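Long-range contact in carbamate kinase (Mycoplasma penetrans, PDB 4AXS), which probably acts as a carbamate kinase of the amino acid kinase family, interconverting carbamoyl phosphate and ADP with carbamate and ATP: residues K270-K275 against S326-I331. Residues are numbered along the deposited sequence; the frame is centred on the assembly and turned at random.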
loop_
_atom_site.group_PDB
_atom_site.type_symbol
_atom_site.label_atom_id
_atom_site.label_comp_id
_atom_site.label_asym_id
_atom_site.label_seq_id
_atom_site.Cartn_x
_atom_site.Cartn_y
_atom_site.Cartn_z
ATOM N N LYS A 270 -23.355 -19.253 21.537
ATOM C CA LYS A 270 -23.855 -19.377 20.172
ATOM C C LYS A 270 -24.390 -18.027 19.729
ATOM O O LYS A 270 -23.841 -17.390 18.832
ATOM C CB LYS A 270 -24.954 -20.430 20.110
ATOM C CG LYS A 270 -24.649 -21.674 20.941
ATOM C CD LYS A 270 -25.791 -22.677 20.883
ATOM C CE LYS A 270 -25.382 -24.027 21.462
ATOM N NZ LYS A 270 -25.998 -25.157 20.694
ATOM N N THR A 271 -25.474 -17.595 20.356
ATOM C CA THR A 271 -25.860 -16.198 20.276
ATOM C C THR A 271 -25.536 -15.588 21.635
ATOM O O THR A 271 -25.145 -16.308 22.561
ATOM C CB THR A 271 -27.343 -16.027 19.920
ATOM O OG1 THR A 271 -27.631 -16.786 18.741
ATOM C CG2 THR A 271 -27.654 -14.573 19.640
ATOM N N VAL A 272 -25.663 -14.272 21.752
ATOM C CA VAL A 272 -25.344 -13.591 22.995
ATOM C C VAL A 272 -25.539 -12.115 22.736
ATOM O O VAL A 272 -25.713 -11.703 21.591
ATOM C CB VAL A 272 -23.983 -14.033 23.552
ATOM C CG1 VAL A 272 -22.842 -13.534 22.624
ATOM C CG2 VAL A 272 -23.804 -13.554 24.982
ATOM N N ASP A 273 -25.318 -11.282 23.710
ATOM C CA ASP A 273 -25.555 -9.849 23.588
ATOM C C ASP A 273 -24.615 -9.100 24.525
ATOM O O ASP A 273 -23.892 -9.693 25.339
ATOM C CB ASP A 273 -26.978 -9.316 23.744
ATOM C CG ASP A 273 -27.644 -9.760 25.049
ATOM O OD1 ASP A 273 -27.023 -9.716 26.147
ATOM O OD2 ASP A 273 -28.828 -10.137 24.974
ATOM N N VAL A 274 -24.673 -7.779 24.407
ATOM C CA VAL A 274 -23.757 -6.871 25.077
ATOM C C VAL A 274 -23.925 -6.985 26.579
ATOM O O VAL A 274 -22.938 -7.105 27.321
ATOM C CB VAL A 274 -24.025 -5.409 24.625
ATOM C CG1 VAL A 274 -22.905 -4.477 25.064
ATOM C CG2 VAL A 274 -24.230 -5.360 23.119
ATOM N N LYS A 275 -25.183 -6.953 27.017
ATOM C CA LYS A 275 -25.523 -7.106 28.431
ATOM C C LYS A 275 -24.767 -8.269 29.070
ATOM O O LYS A 275 -24.115 -8.096 30.101
ATOM C CB LYS A 275 -27.040 -7.289 28.608
ATOM C CG LYS A 275 -27.504 -7.339 30.059
ATOM C CD LYS A 275 -28.985 -7.734 30.187
ATOM C CE LYS A 275 -29.307 -8.212 31.624
ATOM N NZ LYS A 275 -30.763 -8.417 31.862
ATOM N N SER A 326 -22.156 -22.459 13.160
ATOM C CA SER A 326 -20.922 -22.421 13.944
ATOM C C SER A 326 -20.633 -21.018 14.465
ATOM O O SER A 326 -21.358 -20.060 14.163
ATOM C CB SER A 326 -19.732 -22.979 13.153
ATOM O OG SER A 326 -18.662 -23.367 14.012
ATOM N N GLY A 327 -19.591 -20.905 15.277
ATOM C CA GLY A 327 -19.181 -19.607 15.775
ATOM C C GLY A 327 -20.175 -18.926 16.703
ATOM O O GLY A 327 -21.271 -19.434 16.965
ATOM N N THR A 328 -19.783 -17.753 17.192
ATOM C CA THR A 328 -20.536 -17.053 18.216
ATOM C C THR A 328 -21.070 -15.743 17.682
ATOM O O THR A 328 -20.296 -14.828 17.395
ATOM C CB THR A 328 -19.653 -16.748 19.432
ATOM O OG1 THR A 328 -19.222 -17.976 20.051
ATOM C CG2 THR A 328 -20.418 -15.896 20.433
ATOM N N LYS A 329 -22.390 -15.650 17.545
ATOM C CA LYS A 329 -23.020 -14.423 17.071
ATOM C C LYS A 329 -23.188 -13.437 18.224
ATOM O O LYS A 329 -23.597 -13.822 19.322
ATOM C CB LYS A 329 -24.369 -14.735 16.433
ATOM C CG LYS A 329 -25.024 -13.571 15.708
ATOM C CD LYS A 329 -26.536 -13.739 15.677
ATOM C CE LYS A 329 -27.151 -13.178 14.396
ATOM N NZ LYS A 329 -27.468 -14.251 13.395
ATOM N N ILE A 330 -22.854 -12.172 17.974
ATOM C CA ILE A 330 -22.969 -11.120 18.983
ATOM C C ILE A 330 -23.978 -10.070 18.547
ATOM O O ILE A 330 -23.948 -9.612 17.404
ATOM C CB ILE A 330 -21.607 -10.438 19.270
ATOM C CG1 ILE A 330 -20.726 -11.355 20.120
ATOM C CG2 ILE A 330 -21.810 -9.119 19.990
ATOM C CD1 ILE A 330 -19.244 -11.143 19.944
ATOM N N ILE A 331 -24.872 -9.688 19.456
ATOM C CA ILE A 331 -25.918 -8.728 19.109
ATOM C C ILE A 331 -26.091 -7.624 20.141
ATOM O O ILE A 331 -25.594 -7.725 21.264
ATOM C CB ILE A 331 -27.274 -9.418 18.875
ATOM C CG1 ILE A 331 -27.682 -10.220 20.111
ATOM C CG2 ILE A 331 -27.212 -10.328 17.646
ATOM C CD1 ILE A 331 -29.163 -10.461 20.201
#
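Val272 has CG1 between its backbone N and carbonyl carbon (chi1 68°). Ile330 has CG1 beside its backbone N (chi1 -75°). These torsions bring the two CG1 atoms to 3.9 Å, with the side chains side by side and pointing the same way. Thr328 CG2 meets the same methyl, Val272 CG1, at 4.0 Å. Beyond this contact Ile330 packs on Ile295, Ala298 and Val302 of helix 292-302. Thr328 OG1 hydrogen-bonds to the backbone at Leu269 O and Val257 N, outside the two segments.

The two segments run in roughly the same direction, 31° apart. Lys329 N donates to Lys270 O at 2.6 Å. Ile331 N donates to Val272 O, a less certain bond, since the position of that oxygen is less sure. Val274 N donates a weak bond to Ile331 O at 3.3 Å. The CA of Thr271 lies 3.4 Å from Lys329 O, in a CA-H...O contact.

Asp273 and Ile331 form a single beta bridge. Asp273 is also the N-cap of helix 274-282, where its OD1 accepts from Ala276 N.

Strand 328-330 is an edge of the five-stranded sheet and pairs antiparallel with 309-313 on its other side. The link rests on main-chain bonds and a small apolar patch, so it ties the start of helix 274-282 to this C-terminal edge strand mostly through backbone.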